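Local structure of extracellular ligand-binding receptor (Rhodopseudomonas palustris, 3SG0) at residues Leu190-Glu194 with Lys209-Thr213; Asp143-Glu148 with Tyr175-Leu179; Gly269-Ser273 with Leu352-Leu356. The protein probably serves as a periplasmic solute-binding receptor of the leucine-binding protein family, capturing aromatic acids such as benzoylformate for uptake. All blocks are in the same frame, centred on the assembly; numbering follows the deposited sequence. Where two conformers were deposited one is given.

Contact 1: Leu190-Glu194 with Lys209-Thr213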
loop_
_atom_site.group_PDB
_atom_site.type_symbol
_atom_site.label_atom_id
_atom_site.label_comp_id
_atom_site.label_asym_id
_atom_site.label_seq_id
_atom_site.Cartn_x
_atom_site.Cartn_y
_atom_site.Cartn_z
ATOM N N LEU A 190 2.307 -24.272 7.362
ATOM C CA LEU A 190 2.234 -23.883 5.959
ATOM C C LEU A 190 2.640 -25.082 5.117
ATOM O O LEU A 190 3.767 -25.566 5.231
ATOM C CB LEU A 190 3.178 -22.719 5.670
ATOM C CG LEU A 190 2.790 -21.346 6.213
ATOM C CD1 LEU A 190 3.786 -20.298 5.744
ATOM C CD2 LEU A 190 1.386 -20.975 5.770
ATOM N N THR A 191 1.730 -25.557 4.274
ATOM C CA THR A 191 1.957 -26.796 3.531
ATOM C C THR A 191 2.752 -26.605 2.241
ATOM O O THR A 191 3.274 -27.579 1.686
ATOM C CB THR A 191 0.636 -27.487 3.157
ATOM O OG1 THR A 191 -0.059 -26.696 2.185
ATOM C CG2 THR A 191 -0.234 -27.682 4.379
ATOM N N THR A 192 2.822 -25.370 1.752
ATOM C CA THR A 192 3.555 -25.077 0.522
ATOM C C THR A 192 4.209 -23.716 0.602
ATOM O O THR A 192 3.908 -22.915 1.488
ATOM C CB THR A 192 2.652 -25.059 -0.739
ATOM O OG1 THR A 192 1.681 -24.008 -0.634
ATOM C CG2 THR A 192 1.958 -26.390 -0.958
ATOM N N HIS A 193 5.092 -23.462 -0.357
ATOM C CA HIS A 193 5.633 -22.136 -0.600
ATOM C C HIS A 193 5.655 -21.929 -2.112
ATOM O O HIS A 193 6.719 -21.896 -2.733
ATOM C CB HIS A 193 7.041 -22.009 -0.011
ATOM C CG HIS A 193 7.644 -20.644 -0.163
ATOM N ND1 HIS A 193 8.942 -20.363 0.203
ATOM C CD2 HIS A 193 7.126 -19.482 -0.629
ATOM C CE1 HIS A 193 9.202 -19.090 -0.038
ATOM N NE2 HIS A 193 8.118 -18.535 -0.550
ATOM N N GLU A 194 4.471 -21.816 -2.708
ATOM C CA GLU A 194 4.369 -21.619 -4.151
ATOM C C GLU A 194 4.441 -20.138 -4.459
ATOM O O GLU A 194 3.985 -19.301 -3.664
ATOM C CB GLU A 194 3.070 -22.208 -4.694
ATOM C CG GLU A 194 2.992 -23.724 -4.578
ATOM C CD GLU A 194 4.109 -24.424 -5.325
ATOM O OE1 GLU A 194 4.298 -24.148 -6.524
ATOM O OE2 GLU A 194 4.809 -25.255 -4.709
ATOM N N LYS A 209 -0.402 -28.353 -6.813
ATOM C CA LYS A 209 0.455 -28.739 -5.695
ATOM C C LYS A 209 -0.190 -28.397 -4.354
ATOM O O LYS A 209 -0.168 -29.200 -3.415
ATOM C CB LYS A 209 1.834 -28.089 -5.807
ATOM C CG LYS A 209 2.705 -28.699 -6.886
ATOM C CD LYS A 209 4.065 -28.026 -6.960
ATOM C CE LYS A 209 4.919 -28.649 -8.055
ATOM N NZ LYS A 209 6.268 -28.024 -8.145
ATOM N N ILE A 210 -0.760 -27.203 -4.259
ATOM C CA ILE A 210 -1.443 -26.801 -3.040
ATOM C C ILE A 210 -2.601 -27.740 -2.733
ATOM O O ILE A 210 -2.732 -28.235 -1.612
ATOM C CB ILE A 210 -1.937 -25.350 -3.143
ATOM C CG1 ILE A 210 -0.735 -24.402 -3.143
ATOM C CG2 ILE A 210 -2.878 -25.019 -1.994
ATOM C CD1 ILE A 210 -1.056 -22.977 -3.544
ATOM N N ILE A 211 -3.440 -27.990 -3.727
ATOM C CA ILE A 211 -4.591 -28.857 -3.531
ATOM C C ILE A 211 -4.175 -30.262 -3.088
ATOM O O ILE A 211 -4.827 -30.864 -2.235
ATOM C CB ILE A 211 -5.477 -28.881 -4.787
ATOM C CG1 ILE A 211 -6.242 -27.558 -4.886
ATOM C CG2 ILE A 211 -6.440 -30.067 -4.752
ATOM C CD1 ILE A 211 -6.981 -27.347 -6.191
ATOM N N ALA A 212 -3.067 -30.761 -3.629
ATOM C CA ALA A 212 -2.589 -32.100 -3.277
ATOM C C ALA A 212 -2.180 -32.226 -1.805
ATOM O O ALA A 212 -2.159 -33.337 -1.261
ATOM C CB ALA A 212 -1.443 -32.520 -4.195
ATOM N N THR A 213 -1.858 -31.105 -1.157
ATOM C CA THR A 213 -1.525 -31.136 0.270
ATOM C C THR A 213 -2.768 -31.188 1.160
ATOM O O THR A 213 -2.654 -31.302 2.379
ATOM C CB THR A 213 -0.633 -29.943 0.720
ATOM O OG1 THR A 213 -1.374 -28.712 0.674
ATOM C CG2 THR A 213 0.616 -29.835 -0.138
HETATM O O HOH W 1 5.377 -25.378 -8.752
HETATM O O HOH W 2 7.175 -26.163 -5.725
#
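Strand 189-196, at the edge of a four-stranded parallel sheet, is interrupted by an irregular stretch here, and the C-terminal end of helix 204-212 packs beside it. Thr191, Thr192 and Thr213 all take the p rotamer. In Thr191 and Thr213 this brings the two OG1 atoms to 2.8 Å, Thr191 the donor, and Thr213 OG1 in turn donates to Ile210 O at 2.7 Å, a two-step relay ending on a helix carbonyl. Thr192 sends its hydroxyl to the Tyr164 carbonyl of the adjacent strand, and its CG2 lies 3.8 Å from Thr213 CG2. Glu194 is folded (m, m), with CG 4.1 Å from Ile210 CG1, whereas Lys209 runs fully extended beyond CB, its CD 3.6 Å from Glu194 OE2. Water 1 links Glu194 OE1 (2.8 Å) to Lys209 NZ (2.9 Å), and water 2 links Glu194 OE2 (2.7 Å) to the same NZ (3.2 Å). With the charges bridged by water while Thr192 and Glu194 cover the buried Ile210, the chemistry implies an exposed, polar edge over a small apolar patch.

Contact 2: Asp143-Glu148 with Tyr175-Leu179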
loop_
_atom_site.group_PDB
_atom_site.type_symbol
_atom_site.label_atom_id
_atom_site.label_comp_id
_atom_site.label_asym_id
_atom_site.label_seq_id
_atom_site.Cartn_x
_atom_site.Cartn_y
_atom_site.Cartn_z
ATOM N N ASP A 143 3.568 -4.589 6.025
ATOM C CA ASP A 143 2.943 -5.889 5.828
ATOM C C ASP A 143 3.138 -6.836 6.993
ATOM O O ASP A 143 2.305 -7.716 7.194
ATOM C CB ASP A 143 3.446 -6.552 4.544
ATOM C CG ASP A 143 2.861 -5.922 3.305
ATOM O OD1 ASP A 143 1.638 -5.631 3.318
ATOM O OD2 ASP A 143 3.619 -5.712 2.337
ATOM N N ASP A 144 4.214 -6.696 7.762
ATOM C CA ASP A 144 4.389 -7.599 8.893
ATOM C C ASP A 144 3.281 -7.440 9.937
ATOM O O ASP A 144 2.864 -8.423 10.557
ATOM C CB ASP A 144 5.807 -7.544 9.503
ATOM C CG ASP A 144 6.224 -6.164 9.980
ATOM O OD1 ASP A 144 5.659 -5.148 9.553
ATOM O OD2 ASP A 144 7.174 -6.097 10.797
ATOM N N ILE A 145 2.785 -6.216 10.111
ATOM C CA ILE A 145 1.663 -5.966 11.010
ATOM C C ILE A 145 0.429 -6.719 10.527
ATOM O O ILE A 145 -0.271 -7.375 11.300
ATOM C CB ILE A 145 1.340 -4.458 11.079
ATOM C CG1 ILE A 145 2.525 -3.676 11.650
ATOM C CG2 ILE A 145 0.078 -4.207 11.895
ATOM C CD1 ILE A 145 2.407 -2.169 11.466
HETATM N N MSE A 146 0.165 -6.620 9.231
HETATM C CA MSE A 146 -0.991 -7.277 8.649
HETATM C C MSE A 146 -0.850 -8.794 8.675
HETATM O O MSE A 146 -1.814 -9.509 8.958
HETATM C CB MSE A 146 -1.221 -6.782 7.221
HETATM C CG MSE A 146 -1.498 -5.281 7.144
HETATM SE SE MSE A 146 -3.151 -4.782 8.078
HETATM C CE MSE A 146 -2.953 -2.865 8.181
ATOM N N ALA A 147 0.351 -9.287 8.379
ATOM C CA ALA A 147 0.607 -10.724 8.376
ATOM C C ALA A 147 0.415 -11.310 9.774
ATOM O O ALA A 147 -0.136 -12.402 9.929
ATOM C CB ALA A 147 2.002 -11.008 7.864
ATOM N N GLU A 148 0.858 -10.594 10.800
ATOM C CA GLU A 148 0.655 -11.065 12.164
ATOM C C GLU A 148 -0.832 -11.132 12.493
ATOM O O GLU A 148 -1.296 -12.110 13.088
ATOM C CB GLU A 148 1.388 -10.175 13.169
ATOM C CG GLU A 148 2.905 -10.260 13.095
ATOM C CD GLU A 148 3.464 -11.584 13.593
ATOM O OE1 GLU A 148 2.683 -12.412 14.107
ATOM O OE2 GLU A 148 4.689 -11.794 13.472
ATOM N N TYR A 175 5.087 -11.542 3.305
ATOM C CA TYR A 175 4.011 -12.320 3.910
ATOM C C TYR A 175 4.478 -13.718 4.270
ATOM O O TYR A 175 4.272 -14.182 5.396
ATOM C CB TYR A 175 2.751 -12.353 3.015
ATOM C CG TYR A 175 1.954 -11.104 3.222
ATOM C CD1 TYR A 175 1.048 -11.004 4.268
ATOM C CD2 TYR A 175 2.167 -9.987 2.429
ATOM C CE1 TYR A 175 0.358 -9.824 4.508
ATOM C CE2 TYR A 175 1.475 -8.808 2.656
ATOM C CZ TYR A 175 0.574 -8.733 3.698
ATOM O OH TYR A 175 -0.088 -7.552 3.958
ATOM N N TYR A 176 5.116 -14.398 3.328
ATOM C CA TYR A 176 5.541 -15.759 3.597
ATOM C C TYR A 176 6.452 -15.828 4.818
ATOM O O TYR A 176 6.280 -16.685 5.698
ATOM C CB TYR A 176 6.256 -16.376 2.402
ATOM C CG TYR A 176 6.651 -17.797 2.699
ATOM C CD1 TYR A 176 5.720 -18.819 2.610
ATOM C CD2 TYR A 176 7.932 -18.111 3.139
ATOM C CE1 TYR A 176 6.059 -20.125 2.909
ATOM C CE2 TYR A 176 8.281 -19.418 3.439
ATOM C CZ TYR A 176 7.337 -20.412 3.324
ATOM O OH TYR A 176 7.679 -21.714 3.622
ATOM N N LYS A 177 7.436 -14.944 4.886
ATOM C CA LYS A 177 8.410 -15.056 5.965
ATOM C C LYS A 177 7.778 -14.852 7.338
ATOM O O LYS A 177 8.118 -15.561 8.295
ATOM C CB LYS A 177 9.611 -14.135 5.736
ATOM C CG LYS A 177 9.432 -12.685 6.127
ATOM C CD LYS A 177 10.783 -11.979 6.075
ATOM C CE LYS A 177 10.664 -10.484 6.317
ATOM N NZ LYS A 177 11.953 -9.778 6.043
ATOM N N VAL A 178 6.855 -13.905 7.448
ATOM C CA VAL A 178 6.210 -13.649 8.733
ATOM C C VAL A 178 5.247 -14.768 9.116
ATOM O O VAL A 178 5.238 -15.221 10.268
ATOM C CB VAL A 178 5.514 -12.274 8.748
ATOM C CG1 VAL A 178 4.714 -12.080 10.032
ATOM C CG2 VAL A 178 6.554 -11.184 8.594
ATOM N N LEU A 179 4.456 -15.235 8.158
ATOM C CA LEU A 179 3.557 -16.356 8.413
ATOM C C LEU A 179 4.321 -17.627 8.768
ATOM O O LEU A 179 3.944 -18.347 9.696
ATOM C CB LEU A 179 2.648 -16.611 7.211
ATOM C CG LEU A 179 1.601 -15.536 6.936
ATOM C CD1 LEU A 179 0.960 -15.768 5.579
ATOM C CD2 LEU A 179 0.554 -15.527 8.039
HETATM O O HOH W 3 6.253 -13.912 12.570
#
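Within an alpha/beta lobe of this type I periplasmic binding protein fold, helices 143-156 and 170-186 pack with short-segment axes 9.0 Å apart at closest approach and crossing at -49°. The small Ala147 lets the backbones come near: its CA and that of Tyr175 are 5.8 Å apart. Its methyl is the bump on one helix, fitting between Tyr175 and Val178, with Ala147 CB 3.7 Å from Tyr175 CD1 and 3.6 Å from Val178 CG1. Val178 is the answering bump. It enters the hollow bounded by Asp144, Ala147 and Glu148, where its CG2 lies 3.8 Å from Asp144 CB and its CG1 3.5 Å from Glu148 OE2. Leu179, one residue further along its helix, adds its CD2 3.7 Å from Ala147 O. Tyr175 starts out sideways, but its side chain reaches along the first helix past Ala147 to Met146, a selenomethionine, whose CB is 3.5 Å from Tyr175 OH. The hydroxyl ends at Asp143, which also bonds His247 and has its side chain about 5 Å from the bound benzoylformate. That end is fixed by a short hydrogen bond, Tyr175 OH to Asp143 OD1 at 2.7 Å.

Contact 3: Gly269-Ser273 with Leu352-Leu356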
loop_
_atom_site.group_PDB
_atom_site.type_symbol
_atom_site.label_atom_id
_atom_site.label_comp_id
_atom_site.label_asym_id
_atom_site.label_seq_id
_atom_site.Cartn_x
_atom_site.Cartn_y
_atom_site.Cartn_z
ATOM N N GLY A 269 -6.433 -5.488 6.680
ATOM C CA GLY A 269 -6.259 -4.260 5.937
ATOM C C GLY A 269 -6.529 -3.012 6.751
ATOM O O GLY A 269 -6.461 -2.998 7.987
ATOM N N GLU A 270 -6.827 -1.949 6.017
ATOM C CA GLU A 270 -6.856 -0.593 6.545
ATOM C C GLU A 270 -8.241 -0.129 6.962
ATOM O O GLU A 270 -9.254 -0.609 6.454
ATOM C CB GLU A 270 -6.316 0.390 5.499
ATOM C CG GLU A 270 -4.822 0.308 5.251
ATOM C CD GLU A 270 -4.402 -0.918 4.460
ATOM O OE1 GLU A 270 -4.913 -1.142 3.340
ATOM O OE2 GLU A 270 -3.523 -1.640 4.974
ATOM N N ALA A 271 -8.264 0.872 7.838
ATOM C CA ALA A 271 -9.509 1.480 8.293
ATOM C C ALA A 271 -10.406 1.860 7.131
ATOM O O ALA A 271 -11.616 1.657 7.190
ATOM C CB ALA A 271 -9.216 2.698 9.146
ATOM N N PHE A 272 -9.819 2.408 6.069
ATOM C CA PHE A 272 -10.581 2.822 4.889
ATOM C C PHE A 272 -11.536 1.724 4.433
ATOM O O PHE A 272 -12.684 1.997 4.063
ATOM C CB PHE A 272 -9.588 3.172 3.775
ATOM C CG PHE A 272 -10.207 3.574 2.451
ATOM C CD1 PHE A 272 -10.257 4.913 2.074
ATOM C CD2 PHE A 272 -10.656 2.618 1.554
ATOM C CE1 PHE A 272 -10.768 5.287 0.837
ATOM C CE2 PHE A 272 -11.176 2.995 0.318
ATOM C CZ PHE A 272 -11.231 4.333 -0.034
ATOM N N SER A 273 -11.061 0.484 4.430
ATOM C CA SER A 273 -11.857 -0.624 3.903
ATOM C C SER A 273 -13.023 -1.012 4.799
ATOM O O SER A 273 -14.009 -1.580 4.328
ATOM C CB SER A 273 -10.972 -1.846 3.679
ATOM O OG SER A 273 -9.934 -1.560 2.756
ATOM N N LEU A 352 -5.100 8.809 9.713
ATOM C CA LEU A 352 -5.062 8.742 8.257
ATOM C C LEU A 352 -6.056 7.682 7.810
ATOM O O LEU A 352 -6.526 6.883 8.615
ATOM C CB LEU A 352 -3.654 8.346 7.791
ATOM C CG LEU A 352 -2.535 9.355 8.065
ATOM C CD1 LEU A 352 -1.195 8.783 7.667
ATOM C CD2 LEU A 352 -2.794 10.678 7.334
ATOM N N ASN A 353 -6.362 7.645 6.520
ATOM C CA ASN A 353 -7.173 6.557 5.989
ATOM C C ASN A 353 -6.523 5.200 6.189
ATOM O O ASN A 353 -7.196 4.172 6.285
ATOM C CB ASN A 353 -7.461 6.803 4.522
ATOM C CG ASN A 353 -8.448 7.914 4.335
ATOM O OD1 ASN A 353 -9.654 7.688 4.429
ATOM N ND2 ASN A 353 -7.959 9.131 4.118
ATOM N N ASN A 354 -5.194 5.210 6.268
ATOM C CA ASN A 354 -4.411 4.006 6.467
ATOM C C ASN A 354 -4.303 3.565 7.923
ATOM O O ASN A 354 -3.818 2.464 8.185
ATOM C CB ASN A 354 -3.012 4.196 5.860
ATOM C CG ASN A 354 -2.963 3.823 4.394
ATOM O OD1 ASN A 354 -2.888 2.642 4.060
ATOM N ND2 ASN A 354 -2.992 4.814 3.511
ATOM N N GLY A 355 -4.731 4.404 8.863
ATOM C CA GLY A 355 -4.645 4.057 10.273
ATOM C C GLY A 355 -4.200 5.227 11.120
ATOM O O GLY A 355 -4.055 6.349 10.629
ATOM N N LEU A 356 -3.999 4.958 12.407
ATOM C CA LEU A 356 -3.520 5.971 13.340
ATOM C C LEU A 356 -2.001 5.997 13.321
ATOM O O LEU A 356 -1.344 5.032 13.730
ATOM C CB LEU A 356 -4.033 5.705 14.755
ATOM C CG LEU A 356 -3.604 6.739 15.801
ATOM C CD1 LEU A 356 -4.197 8.106 15.495
ATOM C CD2 LEU A 356 -4.011 6.288 17.195
HETATM O O HOH W 4 -5.832 1.016 9.382
#
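Backbone bonding sets this buried contact between the start of a short, weakly bonded helical turn at about 271-274 and the turn of a small beta hairpin. Leu352 to Gly355 form a type I turn, closed by Gly355 N to Leu352 O (3.1 Å) and Leu352 N to Gly355 O (2.8 Å). Gly355 has phi near 139°, where a CB would be jammed against the preceding carbonyl oxygen, so the geometry calls for glycine. Across the segments, Phe272 N donates to Asn353 O at 3.2 Å. Beside it, water 4 accepts from Ala271 N (2.9 Å) and donates to Asn354 O (2.8 Å), so two consecutive amides, of Ala271 and Phe272, meet two consecutive carbonyls of the turn, one directly and one through water.

Van der Waals contacts fill in around these bonds. Ala271 CB lies 3.8 Å from Asn353 O, Glu270 CG 3.3 Å from Asn354 OD1, and the Phe272 ring presents its edge to Asn353, CD1 to OD1 at 3.7 Å.

The polar side chains find their main partners beyond the two segments. Asn353 and Asn354 both bond through ND2 to the carboxylate of Asp313 on helix 306-328, while Glu270 bonds His247. Phe272 makes a cation-pi contact with Lys288.

With the Glu270 side chain about 6 Å from bound benzoylformate, the arrangement is a beta hairpin, with Asn353 and Asn354 at the corners of its type I turn, docked near the ligand cleft, consistent with the lobe-connecting region of a type I periplasmic binding protein.

In the fold
Contact 1 lies at the surface, about 27 Å from the chain centre to its own centre, whereas contacts 2 and 3 are buried. Contacts 1 and 2 belong to the same layered unit: helix 170-186 leads directly into strand 189-196, and the Tyr176 ring stacks on His193, joining the side of the helix facing away from contact 2 to contact 1. Contacts 2 and 3 touch through Met146 CE, 3.5 Å from Glu270 OE2, and share His247, which bonds both Asp143 and Glu270. Chemistry follows place: hydrated charges outside in contact 1, side chains interlocking between helices with one tyrosine-carboxylate bond in contact 2, and mainly backbone and water-mediated docking in contact 3, the latter two close to the ligand.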